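Local coordinates for hypothetical protein ebhA (Staphylococcus aureus, PDB 2DGJ) that probably serves as a cell wall-associated adhesin that binds extracellular matrix, this piece being a rod of three-helix bundles from the much longer protein, at residues A[23-28]-A[70-75]; A[31-36]-A[65-70]; A[89-94]-A[124-129]. All coordinates share one frame; numbering follows the deposited sequence.

Contact 1: residues A[23-28]-A[70-75]; sequences RDAEQS and ALNGDA
Leu71 opens the contact by setting its CG 4.3 Å from the CB of Ala25, a loose apolar touch between two buried residues. Its isobutyl group is shared with helices 20-23 and 27-46, where Tyr22 and Tyr33 lie against it, and a branched aliphatic chain suits a place where two helix ends and a linker converge.

Asn72 follows and supplies the polar link. Its chi1 of 62° places CG between the backbone N and the carbonyl carbon, and OD1, at the end of the side chain, comes nearer to 23-28 than the direction of CB alone would bring it. There OD1 accepts a hydrogen bond from the backbone N of Glu26 at 3.3 Å. The bond is long but fairly straight, with an N-H...O angle of 164°. The same oxygen lies 3.6 Å from the CA of Ala25. ND2 meets the extended side chain of Glu26, being 3.6 Å from its CG, while the carboxylate is turned steeply against the amide plane. An amide suits this position because its oxygen can take up an N-H from the residue just ahead of helix 27-46.

Gly73 then comes close against the backbone of 24-25: its CA is 3.4 Å from the N of Ala25 and 3.5 Å from the carbonyl carbon of Asp24. The absence of a side chain on Gly73 allows this close backbone approach, and Ala25 answers it with a small side chain. Asp24 turns its carboxylate elsewhere, OD2 accepting from Gln20 and from the backbone N of Val112, where helix 112-135 starts.

Two helix-to-helix turns thus pack against each other, 23-28 leading into helix 27-46 and 70-75 into helix 73-88, consistent with a junction in a rod of alternately connected three-helix bundles.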
loop_
_atom_site.group_PDB
_atom_site.type_symbol
_atom_site.label_atom_id
_atom_site.label_comp_id
_atom_site.label_asym_id
_atom_site.label_seq_id
_atom_site.Cartn_x
_atom_site.Cartn_y
_atom_site.Cartn_z
ATOM N N ARG A 23 14.974 -6.498 5.113
ATOM C CA ARG A 23 13.566 -6.119 5.158
ATOM C C ARG A 23 12.867 -6.092 3.799
ATOM O O ARG A 23 11.914 -6.838 3.572
ATOM C CB ARG A 23 13.434 -4.742 5.798
ATOM C CG ARG A 23 12.521 -4.673 7.006
ATOM C CD ARG A 23 13.225 -5.104 8.274
ATOM N NE ARG A 23 12.690 -4.398 9.434
ATOM C CZ ARG A 23 11.410 -4.406 9.805
ATOM N NH1 ARG A 23 10.504 -5.094 9.114
ATOM N NH2 ARG A 23 11.035 -3.716 10.874
ATOM N N ASP A 24 13.339 -5.225 2.906
ATOM C CA ASP A 24 12.743 -5.081 1.577
ATOM C C ASP A 24 13.256 -6.028 0.503
ATOM O O ASP A 24 12.877 -5.903 -0.662
ATOM C CB ASP A 24 12.885 -3.638 1.089
ATOM C CG ASP A 24 12.098 -2.662 1.930
ATOM O OD1 ASP A 24 10.925 -2.968 2.218
ATOM O OD2 ASP A 24 12.637 -1.596 2.300
ATOM N N ALA A 25 14.110 -6.976 0.876
ATOM C CA ALA A 25 14.619 -7.939 -0.097
ATOM C C ALA A 25 13.439 -8.787 -0.553
ATOM O O ALA A 25 12.385 -8.783 0.085
ATOM C CB ALA A 25 15.676 -8.825 0.534
ATOM N N GLU A 26 13.615 -9.509 -1.654
ATOM C CA GLU A 26 12.543 -10.350 -2.167
ATOM C C GLU A 26 12.339 -11.502 -1.191
ATOM O O GLU A 26 13.304 -12.031 -0.636
ATOM C CB GLU A 26 12.904 -10.861 -3.562
ATOM C CG GLU A 26 13.309 -9.741 -4.516
ATOM C CD GLU A 26 13.523 -10.208 -5.947
ATOM O OE1 GLU A 26 14.280 -11.181 -6.154
ATOM O OE2 GLU A 26 12.944 -9.592 -6.871
ATOM N N GLN A 27 11.081 -11.877 -0.982
ATOM C CA GLN A 27 10.721 -12.943 -0.051
ATOM C C GLN A 27 11.659 -14.144 -0.086
ATOM O O GLN A 27 12.215 -14.530 0.938
ATOM C CB GLN A 27 9.293 -13.422 -0.316
ATOM C CG GLN A 27 8.710 -14.278 0.807
ATOM C CD GLN A 27 7.352 -14.853 0.449
ATOM O OE1 GLN A 27 6.529 -14.181 -0.170
ATOM N NE2 GLN A 27 7.107 -16.096 0.843
ATOM N N SER A 28 11.827 -14.735 -1.264
ATOM C CA SER A 28 12.682 -15.906 -1.428
ATOM C C SER A 28 14.100 -15.696 -0.903
ATOM O O SER A 28 14.694 -16.603 -0.316
ATOM C CB SER A 28 12.735 -16.305 -2.904
ATOM O OG SER A 28 13.287 -15.264 -3.685
ATOM N N ALA A 70 23.224 -11.924 -1.054
ATOM C CA ALA A 70 22.153 -11.945 -2.041
ATOM C C ALA A 70 20.978 -11.030 -1.687
ATOM O O ALA A 70 20.247 -10.582 -2.575
ATOM C CB ALA A 70 21.675 -13.374 -2.245
ATOM N N LEU A 71 20.784 -10.765 -0.399
ATOM C CA LEU A 71 19.711 -9.871 0.030
ATOM C C LEU A 71 19.801 -8.612 -0.831
ATOM O O LEU A 71 20.856 -7.973 -0.906
ATOM C CB LEU A 71 19.879 -9.528 1.510
ATOM C CG LEU A 71 19.182 -10.429 2.536
ATOM C CD1 LEU A 71 19.025 -11.837 2.015
ATOM C CD2 LEU A 71 19.983 -10.423 3.819
ATOM N N ASN A 72 18.695 -8.259 -1.481
ATOM C CA ASN A 72 18.685 -7.108 -2.378
ATOM C C ASN A 72 17.711 -5.998 -2.014
ATOM O O ASN A 72 17.252 -5.266 -2.885
ATOM C CB ASN A 72 18.406 -7.584 -3.807
ATOM C CG ASN A 72 17.046 -8.259 -3.946
ATOM O OD1 ASN A 72 16.507 -8.799 -2.981
ATOM N ND2 ASN A 72 16.498 -8.247 -5.158
ATOM N N GLY A 73 17.405 -5.867 -0.729
ATOM C CA GLY A 73 16.492 -4.823 -0.303
ATOM C C GLY A 73 16.961 -3.454 -0.761
ATOM O O GLY A 73 16.159 -2.629 -1.203
ATOM N N ASP A 74 18.264 -3.213 -0.670
ATOM C CA ASP A 74 18.837 -1.937 -1.081
ATOM C C ASP A 74 18.636 -1.690 -2.575
ATOM O O ASP A 74 18.354 -0.566 -2.995
ATOM C CB ASP A 74 20.328 -1.888 -0.719
ATOM C CG ASP A 74 21.107 -3.073 -1.271
ATOM O OD1 ASP A 74 20.554 -4.194 -1.292
ATOM O OD2 ASP A 74 22.276 -2.888 -1.673
ATOM N N ALA A 75 18.767 -2.744 -3.374
ATOM C CA ALA A 75 18.581 -2.627 -4.817
ATOM C C ALA A 75 17.111 -2.309 -5.083
ATOM O O ALA A 75 16.779 -1.569 -6.003
ATOM C CB ALA A 75 18.973 -3.925 -5.509
#

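Contact 2: residues A[31-36]-A[65-70]; sequences TAYDQA and TSTKDA
The side chains of Tyr33 and Thr67 cross at about a right angle, with the threonine hydroxyl set against CA and the CD1 edge of the ring. OG1 of Thr67 is 3.2 Å from the CA of Tyr33 and 3.5 Å from its CD1, near the ring plane. Thr67 holds OG1 between its backbone N and carbonyl carbon (chi1 58°), while its methyl is anti to the carbonyl carbon and reaches the backbone of helix 27-46, CG2 lying 3.7 Å from the O of Ala32. The hydroxyl keeps its hydrogen bond inside its own helix, to the carbonyl O of Gln63, so a polar residue can sit in the interface without asking for a partner across it.

Helices 27-46 and 55-70 run antiparallel here, their local axes 8.3 Å apart at an angle of 153°, two members of a three-helix bundle within the FIVAR domain. Such a close approach goes with small residues facing across: Ala32 and Ala36 both point toward the other helix, and Ala36 CB comes 3.7 Å from Thr67 OG1.

Lys68 lies side by side with Tyr33, the two pointing the same way. Its CB is 3.8 Å from Tyr33 CE1, approaching the ring obliquely. With CG anti to the backbone N (chi1 -178°) and the chain extended beyond it, the aliphatic part borders the aromatic ring while NZ carries on to a salt bridge with Asp12.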
loop_
_atom_site.group_PDB
_atom_site.type_symbol
_atom_site.label_atom_id
_atom_site.label_comp_id
_atom_site.label_asym_id
_atom_site.label_seq_id
_atom_site.Cartn_x
_atom_site.Cartn_y
_atom_site.Cartn_z
ATOM N N THR A 31 13.991 -15.609 2.893
ATOM C CA THR A 31 13.784 -16.964 3.385
ATOM C C THR A 31 15.044 -17.821 3.284
ATOM O O THR A 31 15.383 -18.549 4.217
ATOM C CB THR A 31 12.643 -17.660 2.611
ATOM O OG1 THR A 31 11.408 -16.981 2.869
ATOM C CG2 THR A 31 12.518 -19.110 3.034
ATOM N N ALA A 32 15.730 -17.737 2.149
ATOM C CA ALA A 32 16.949 -18.509 1.947
ATOM C C ALA A 32 17.981 -18.168 3.031
ATOM O O ALA A 32 18.632 -19.054 3.600
ATOM C CB ALA A 32 17.509 -18.227 0.555
ATOM N N TYR A 33 18.125 -16.875 3.316
ATOM C CA TYR A 33 19.061 -16.423 4.336
ATOM C C TYR A 33 18.633 -16.994 5.676
ATOM O O TYR A 33 19.430 -17.592 6.387
ATOM C CB TYR A 33 19.081 -14.894 4.425
ATOM C CG TYR A 33 19.838 -14.379 5.628
ATOM C CD1 TYR A 33 21.217 -14.549 5.735
ATOM C CD2 TYR A 33 19.170 -13.745 6.675
ATOM C CE1 TYR A 33 21.911 -14.108 6.854
ATOM C CE2 TYR A 33 19.851 -13.298 7.796
ATOM C CZ TYR A 33 21.219 -13.482 7.879
ATOM O OH TYR A 33 21.890 -13.044 8.988
ATOM N N ASP A 34 17.362 -16.802 6.012
ATOM C CA ASP A 34 16.824 -17.293 7.271
ATOM C C ASP A 34 17.044 -18.797 7.438
ATOM O O ASP A 34 17.381 -19.271 8.522
ATOM C CB ASP A 34 15.331 -16.973 7.353
ATOM C CG ASP A 34 14.740 -17.298 8.712
ATOM O OD1 ASP A 34 15.296 -16.825 9.726
ATOM O OD2 ASP A 34 13.721 -18.019 8.768
ATOM N N GLN A 35 16.862 -19.545 6.356
ATOM C CA GLN A 35 17.044 -20.990 6.398
ATOM C C GLN A 35 18.512 -21.374 6.526
ATOM O O GLN A 35 18.835 -22.441 7.049
ATOM C CB GLN A 35 16.438 -21.643 5.152
ATOM C CG GLN A 35 14.920 -21.560 5.105
ATOM C CD GLN A 35 14.287 -22.064 6.382
ATOM O OE1 GLN A 35 14.433 -23.231 6.747
ATOM N NE2 GLN A 35 13.581 -21.177 7.078
ATOM N N ALA A 36 19.397 -20.506 6.047
ATOM C CA ALA A 36 20.831 -20.764 6.122
ATOM C C ALA A 36 21.274 -20.618 7.572
ATOM O O ALA A 36 22.052 -21.431 8.082
ATOM C CB ALA A 36 21.598 -19.786 5.230
ATOM N N THR A 65 26.850 -16.663 4.232
ATOM C CA THR A 65 27.486 -15.510 3.599
ATOM C C THR A 65 26.884 -15.243 2.224
ATOM O O THR A 65 26.672 -14.091 1.843
ATOM C CB THR A 65 29.003 -15.731 3.439
ATOM O OG1 THR A 65 29.616 -15.786 4.731
ATOM C CG2 THR A 65 29.627 -14.591 2.651
ATOM N N SER A 66 26.607 -16.311 1.481
ATOM C CA SER A 66 26.036 -16.176 0.148
ATOM C C SER A 66 24.618 -15.617 0.163
ATOM O O SER A 66 24.332 -14.621 -0.511
ATOM C CB SER A 66 26.046 -17.526 -0.574
ATOM O OG SER A 66 27.356 -17.888 -0.981
ATOM N N THR A 67 23.728 -16.255 0.921
ATOM C CA THR A 67 22.348 -15.798 0.995
ATOM C C THR A 67 22.280 -14.377 1.548
ATOM O O THR A 67 21.434 -13.588 1.136
ATOM C CB THR A 67 21.482 -16.718 1.880
ATOM O OG1 THR A 67 22.041 -16.780 3.198
ATOM C CG2 THR A 67 21.418 -18.121 1.285
ATOM N N LYS A 68 23.169 -14.043 2.477
ATOM C CA LYS A 68 23.155 -12.696 3.032
ATOM C C LYS A 68 23.529 -11.661 1.973
ATOM O O LYS A 68 22.842 -10.649 1.816
ATOM C CB LYS A 68 24.112 -12.566 4.220
ATOM C CG LYS A 68 24.057 -11.170 4.827
ATOM C CD LYS A 68 24.941 -10.996 6.044
ATOM C CE LYS A 68 24.824 -9.559 6.544
ATOM N NZ LYS A 68 25.699 -9.279 7.708
ATOM N N ASP A 69 24.620 -11.908 1.254
ATOM C CA ASP A 69 25.052 -10.978 0.218
ATOM C C ASP A 69 23.955 -10.836 -0.826
ATOM O O ASP A 69 23.771 -9.763 -1.404
ATOM C CB ASP A 69 26.340 -11.461 -0.464
ATOM C CG ASP A 69 27.536 -11.474 0.471
ATOM O OD1 ASP A 69 27.518 -10.727 1.471
ATOM O OD2 ASP A 69 28.500 -12.221 0.199
ATOM N N ALA A 70 23.224 -11.924 -1.054
ATOM C CA ALA A 70 22.153 -11.945 -2.041
ATOM C C ALA A 70 20.978 -11.030 -1.687
ATOM O O ALA A 70 20.247 -10.582 -2.575
ATOM C CB ALA A 70 21.675 -13.374 -2.245
#

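Contact 3: residues A[89-94]-A[124-129]; sequences GTLNHI and TLDGAM
The imidazole of His93 and the carboxylate of Asp126 meet at the ring's edge, with CG of Asp126 in the ring plane and their own planes 35° apart. OD2 lies 3.5 Å from His93 CD2, a carbon of the rim. The other oxygen turns to the backbone: OD1 accepts a hydrogen bond from His93 N at 2.9 Å through its syn lone pair, and a weak one from Ile94 N at 3.2 Å. Asp126 CB points toward the loop, and CG, anti to the backbone N (chi1 -174°), carries the carboxylate on to it. A short acidic side chain suits the place, since one oxygen can collect two successive N-H groups while OD2 takes a hydrogen bond from a water that in turn accepts from Asn92 N.

Apolar atoms pack near the carboxylate and beyond it. Leu91 crosses Asp126 obliquely, with CB 3.3 Å from OD1 and CG 3.6 Å from CB of Asp126. Ile94 CG2 meets Leu125 CD2 at 4.2 Å, and Ile94 also packs on Leu102 of helix 96-108. Met129, a selenomethionine, bends its long unbranched chain, and its CE comes 3.4 Å from the O of His93; it also touches Val183 and Ile169.

The arrangement is that of an inter-helix loop fastened to a facing helix: loop 89-94, between helices 73-88 and 96-108, is held against segment 124-129 of helix 112-135, in the region of the GA module.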
loop_
_atom_site.group_PDB
_atom_site.type_symbol
_atom_site.label_atom_id
_atom_site.label_comp_id
_atom_site.label_asym_id
_atom_site.label_seq_id
_atom_site.Cartn_x
_atom_site.Cartn_y
_atom_site.Cartn_z
ATOM N N GLY A 89 7.507 13.262 -11.919
ATOM C CA GLY A 89 7.629 14.114 -13.087
ATOM C C GLY A 89 6.388 14.212 -13.954
ATOM O O GLY A 89 6.352 15.021 -14.878
ATOM N N THR A 90 5.376 13.401 -13.666
ATOM C CA THR A 90 4.139 13.423 -14.445
ATOM C C THR A 90 3.059 14.271 -13.783
ATOM O O THR A 90 1.970 14.448 -14.333
ATOM C CB THR A 90 3.588 12.000 -14.664
ATOM O OG1 THR A 90 3.214 11.428 -13.403
ATOM C CG2 THR A 90 4.643 11.123 -15.314
ATOM N N LEU A 91 3.363 14.792 -12.599
ATOM C CA LEU A 91 2.433 15.642 -11.861
ATOM C C LEU A 91 2.562 17.078 -12.380
ATOM O O LEU A 91 3.484 17.803 -12.005
ATOM C CB LEU A 91 2.751 15.575 -10.363
ATOM C CG LEU A 91 2.303 14.328 -9.585
ATOM C CD1 LEU A 91 2.240 13.096 -10.482
ATOM C CD2 LEU A 91 3.260 14.107 -8.428
ATOM N N ASN A 92 1.626 17.481 -13.239
ATOM C CA ASN A 92 1.637 18.812 -13.852
ATOM C C ASN A 92 1.012 19.941 -13.030
ATOM O O ASN A 92 0.899 21.062 -13.519
ATOM C CB ASN A 92 0.899 18.773 -15.196
ATOM C CG ASN A 92 1.190 17.523 -15.997
ATOM O OD1 ASN A 92 2.331 17.262 -16.378
ATOM N ND2 ASN A 92 0.147 16.740 -16.271
ATOM N N HIS A 93 0.618 19.677 -11.793
ATOM C CA HIS A 93 -0.028 20.727 -11.014
ATOM C C HIS A 93 0.697 21.236 -9.782
ATOM O O HIS A 93 0.479 22.375 -9.370
ATOM C CB HIS A 93 -1.436 20.260 -10.659
ATOM C CG HIS A 93 -2.214 19.791 -11.847
ATOM N ND1 HIS A 93 -2.727 20.651 -12.794
ATOM C CD2 HIS A 93 -2.510 18.539 -12.278
ATOM C CE1 HIS A 93 -3.304 19.960 -13.749
ATOM N NE2 HIS A 93 -3.189 18.670 -13.469
ATOM N N ILE A 94 1.555 20.414 -9.185
ATOM C CA ILE A 94 2.294 20.853 -8.008
ATOM C C ILE A 94 3.261 21.978 -8.381
ATOM O O ILE A 94 3.711 22.068 -9.526
ATOM C CB ILE A 94 3.102 19.700 -7.379
ATOM C CG1 ILE A 94 4.063 19.114 -8.414
ATOM C CG2 ILE A 94 2.159 18.635 -6.850
ATOM C CD1 ILE A 94 4.993 18.056 -7.860
ATOM N N THR A 124 -1.687 12.531 -4.346
ATOM C CA THR A 124 -2.810 13.130 -3.629
ATOM C C THR A 124 -2.714 14.661 -3.678
ATOM O O THR A 124 -3.689 15.348 -4.002
ATOM C CB THR A 124 -2.820 12.682 -2.156
ATOM O OG1 THR A 124 -3.005 11.264 -2.082
ATOM C CG2 THR A 124 -3.935 13.373 -1.398
ATOM N N LEU A 125 -1.535 15.188 -3.356
ATOM C CA LEU A 125 -1.307 16.632 -3.358
ATOM C C LEU A 125 -1.574 17.195 -4.748
ATOM O O LEU A 125 -2.257 18.203 -4.899
ATOM C CB LEU A 125 0.131 16.946 -2.945
ATOM C CG LEU A 125 0.460 18.433 -2.808
ATOM C CD1 LEU A 125 -0.294 19.021 -1.620
ATOM C CD2 LEU A 125 1.962 18.607 -2.634
ATOM N N ASP A 126 -1.035 16.535 -5.767
ATOM C CA ASP A 126 -1.230 16.969 -7.146
ATOM C C ASP A 126 -2.719 16.940 -7.482
ATOM O O ASP A 126 -3.227 17.816 -8.180
ATOM C CB ASP A 126 -0.477 16.052 -8.109
ATOM C CG ASP A 126 -0.519 16.551 -9.541
ATOM O OD1 ASP A 126 0.128 17.581 -9.830
ATOM O OD2 ASP A 126 -1.205 15.925 -10.375
ATOM N N GLY A 127 -3.411 15.916 -6.991
ATOM C CA GLY A 127 -4.834 15.804 -7.252
ATOM C C GLY A 127 -5.582 16.985 -6.662
ATOM O O GLY A 127 -6.492 17.529 -7.281
ATOM N N ALA A 128 -5.192 17.382 -5.456
ATOM C CA ALA A 128 -5.824 18.506 -4.774
ATOM C C ALA A 128 -5.518 19.813 -5.499
ATOM O O ALA A 128 -6.400 20.658 -5.669
ATOM C CB ALA A 128 -5.338 18.571 -3.336
HETATM N N MSE A 129 -4.268 19.979 -5.919
HETATM C CA MSE A 129 -3.860 21.174 -6.647
HETATM C C MSE A 129 -4.690 21.258 -7.922
HETATM O O MSE A 129 -5.144 22.332 -8.310
HETATM C CB MSE A 129 -2.376 21.105 -7.010
HETATM C CG MSE A 129 -1.429 21.311 -5.841
HETATM SE SE MSE A 129 -1.484 23.121 -5.164
HETATM C CE MSE A 129 -0.294 23.955 -6.439
HETATM O O HOH W 1 -0.866 16.247 -13.335
#

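In the fold
Contacts 1 and 2 are neighbours: their centres lie 10 Å apart, they share Ala70 and helix 27-46, and contact 2 is nested inside the loop that contact 1 closes. They touch through Leu71 CD1 and Tyr33 CB. Contact 2 joins two antiparallel helices, 27-46 and 55-70, in the FIVAR range; contact 1 joins the turns beside it, where helix 73-88 begins. Contact 3 follows in series, in the GA range, its centre 31 Å from contact 1 and 41 Å from contact 2, as suits an elongated, rod-like adhesin. All three come within reach of the second subunit: Gln27 of contact 1 bonds to Thr124, a residue of contact 3, of the other copy.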